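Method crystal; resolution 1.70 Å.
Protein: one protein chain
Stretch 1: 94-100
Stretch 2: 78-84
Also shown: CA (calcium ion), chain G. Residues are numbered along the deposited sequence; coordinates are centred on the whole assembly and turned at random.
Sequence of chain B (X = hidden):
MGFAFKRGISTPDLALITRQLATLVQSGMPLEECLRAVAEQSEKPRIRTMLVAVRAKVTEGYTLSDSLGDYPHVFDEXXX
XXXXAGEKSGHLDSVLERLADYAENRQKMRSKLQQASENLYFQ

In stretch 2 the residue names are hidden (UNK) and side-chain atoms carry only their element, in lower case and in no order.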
# COMPACT_ATOMS: atom_id res chain seq x y z
N SER B 94 9.08 -10.77 -6.49
CA SER B 94 10.18 -9.83 -6.21
C SER B 94 10.31 -8.72 -7.26
O SER B 94 10.71 -7.62 -6.93
CB SER B 94 11.51 -10.57 -6.06
OG SER B 94 11.74 -11.45 -7.12
N VAL B 95 10.00 -9.04 -8.52
CA VAL B 95 9.97 -8.02 -9.58
C VAL B 95 8.89 -6.99 -9.29
O VAL B 95 9.15 -5.78 -9.39
CB VAL B 95 9.82 -8.64 -10.98
CG1 VAL B 95 9.58 -7.55 -12.04
CG2 VAL B 95 11.08 -9.45 -11.35
N LEU B 96 7.70 -7.44 -8.86
CA LEU B 96 6.66 -6.49 -8.47
C LEU B 96 7.11 -5.60 -7.31
O LEU B 96 6.85 -4.39 -7.31
CB LEU B 96 5.33 -7.20 -8.15
CG LEU B 96 4.56 -7.73 -9.34
CD1 LEU B 96 3.36 -8.53 -8.87
CD2 LEU B 96 4.12 -6.58 -10.28
N GLU B 97 7.77 -6.19 -6.33
CA GLU B 97 8.30 -5.40 -5.20
C GLU B 97 9.21 -4.30 -5.73
O GLU B 97 9.11 -3.14 -5.31
CB GLU B 97 9.07 -6.29 -4.22
CG GLU B 97 9.67 -5.53 -3.03
CD GLU B 97 8.63 -4.76 -2.24
OE1 GLU B 97 7.48 -5.27 -2.07
OE2 GLU B 97 8.96 -3.63 -1.80
N ARG B 98 10.13 -4.65 -6.62
CA ARG B 98 11.04 -3.66 -7.19
C ARG B 98 10.31 -2.59 -7.99
O ARG B 98 10.67 -1.40 -7.93
CB ARG B 98 12.12 -4.32 -8.03
CG ARG B 98 13.13 -5.09 -7.18
CD ARG B 98 14.48 -5.21 -7.87
NE ARG B 98 14.43 -6.19 -8.94
CZ ARG B 98 14.42 -7.51 -8.75
NH1 ARG B 98 14.45 -8.03 -7.52
NH2 ARG B 98 14.38 -8.31 -9.79
N LEU B 99 9.26 -2.99 -8.73
CA LEU B 99 8.47 -2.02 -9.48
C LEU B 99 7.71 -1.08 -8.53
O LEU B 99 7.61 0.12 -8.77
CB LEU B 99 7.48 -2.75 -10.39
CG LEU B 99 8.09 -3.32 -11.66
CD1 LEU B 99 7.16 -4.38 -12.28
CD2 LEU B 99 8.43 -2.20 -12.68
N ALA B 100 7.22 -1.63 -7.42
CA ALA B 100 6.55 -0.84 -6.39
C ALA B 100 7.51 0.19 -5.75
O ALA B 100 7.16 1.39 -5.60
CB ALA B 100 5.96 -1.79 -5.32
N UNK B 78 9.43 -0.57 -20.07
CA UNK B 78 10.24 -1.07 -18.96
C UNK B 78 9.39 -1.83 -17.95
O UNK B 78 9.75 -2.91 -17.52
c UNK B 78 10.96 0.08 -18.24
c UNK B 78 12.34 0.90 -16.35
c UNK B 78 13.00 -1.20 -17.51
c UNK B 78 11.84 -0.34 -17.05
N UNK B 79 8.24 -1.25 -17.59
CA UNK B 79 7.37 -1.88 -16.61
C UNK B 79 6.98 -3.27 -17.11
O UNK B 79 7.12 -4.26 -16.40
c UNK B 79 6.13 -1.00 -16.37
c UNK B 79 3.83 -2.96 -14.03
c UNK B 79 4.43 -0.91 -12.96
c UNK B 79 5.20 -0.55 -14.07
c UNK B 79 5.31 -1.40 -15.17
c UNK B 79 3.75 -2.12 -12.94
c UNK B 79 4.60 -2.60 -15.15
N UNK B 80 6.52 -3.34 -18.36
CA UNK B 80 6.00 -4.59 -18.90
C UNK B 80 7.11 -5.59 -19.13
O UNK B 80 6.92 -6.80 -18.93
c UNK B 80 5.20 -4.32 -20.18
n UNK B 80 4.41 -3.81 -23.52
c UNK B 80 4.25 -2.56 -23.12
n UNK B 80 3.61 -2.29 -22.00
n UNK B 80 4.70 -1.57 -23.86
c UNK B 80 4.01 -3.45 -19.92
c UNK B 80 3.09 -3.28 -21.09
N UNK B 81 8.30 -5.09 -19.48
CA UNK B 81 9.48 -5.94 -19.63
C UNK B 81 9.88 -6.59 -18.31
O UNK B 81 10.20 -7.77 -18.29
c UNK B 81 10.64 -5.14 -20.19
o UNK B 81 10.45 -4.91 -21.57
N UNK B 82 9.84 -5.81 -17.23
CA UNK B 82 10.17 -6.30 -15.90
C UNK B 82 9.18 -7.42 -15.48
O UNK B 82 9.59 -8.49 -15.03
c UNK B 82 10.20 -5.15 -14.86
se UNK B 82 13.10 -5.02 -15.06
c UNK B 82 11.40 -4.13 -14.98
c UNK B 82 12.98 -6.13 -13.46
N UNK B 83 7.89 -7.17 -15.65
CA UNK B 83 6.85 -8.16 -15.35
C UNK B 83 7.08 -9.45 -16.14
O UNK B 83 7.05 -10.55 -15.57
c UNK B 83 5.17 -6.35 -14.76
c UNK B 83 5.43 -7.59 -15.64
c UNK B 83 4.37 -8.64 -15.38
N UNK B 84 7.29 -9.32 -17.45
CA UNK B 84 7.63 -10.46 -18.30
C UNK B 84 8.80 -11.27 -17.75
O UNK B 84 8.73 -12.50 -17.70
c UNK B 84 7.96 -10.01 -19.74
CA CA G . 10.72 -2.59 -0.81
O HOH W 1 10.48 -4.30 0.94
O HOH W 2 12.54 -4.22 -1.29
O HOH W 3 9.16 -1.48 0.60

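Position 78 carries four side-chain carbons, forked at the second atom beyond CA, and no heteroatom. It stays clear of stretch 1 and makes no contact there. Four carbons forked at the second make leucine, L78, and its CA-to-CB bond runs sideways to the partner helix.

Position 79 has one carbon followed by a ring of six carbons, and one face of the ring lies against the methyls of L99. With no oxygen on the ring, this is phenylalanine, F79. Its CA-to-CB bond points sideways; chi1 is t, and the end of the side chain comes nearer to stretch 1. The methyl CD1 of L99 lies 4.1 Å from the centroid of the F79 ring and 14° off its normal, a CH-pi contact over the face, while L99 CD2 approaches F79 CD1 at 3.9 Å.

Position 80 shows three carbons, a nitrogen, and a carbon bearing two more nitrogens, none of them in contact with stretch 1. This guanidinium identifies arginine, R80, whose CA-to-CB bond points away from stretch 1.

At position 81 there is one carbon and one oxygen, out of reach of stretch 1. This is the side chain of serine, S81.

Position 82 bears an unbranched chain of two carbons, a selenium and a terminal carbon, which touches V95, L99 and R98. The selenium marks selenomethionine, M82, whose CA-to-CB bond points toward stretch 1. Its CB packs against V95 CG1 at 3.8 Å and L99 CD1 at 4.1 Å, and its CE lies 4.5 Å from R98 NH2, at the edge of the guanidinium. The backbone is approached more closely still: V95 CG1 is 3.1 Å from M82 O.

Position 83 has three carbons, two of them attached to the first, and one of those two meets L99. Branching at CB without oxygen gives valine, V83. Its CA-to-CB bond points sideways, yet its CG2 meets L99 CD1 at 3.7 Å.

Position 84 ends in a single carbon that makes no contact with stretch 1 and is therefore alanine, A84, its CA-to-CB bond pointing away from stretch 1.

The two helices run nearly antiparallel, at 157°, with a closest axial approach of 9.4 Å. V95 and L99, one turn apart, both point CA-to-CB toward the other helix; V95 lies beside M82, with 6.6 Å between their CA atoms, and L99 beside F79, with 7.2 Å between their CA atoms. L99 has the largest covered area, its methyls packing against F79, M82 and V83. No hydrogen bond crosses the 315 Å² of buried surface, so apolar packing dominates. E97 lies outside this contact and binds the calcium ion, with E97 OE2 2.3 Å from the ion.

Stretch 2 (78-84) LFRSMVA
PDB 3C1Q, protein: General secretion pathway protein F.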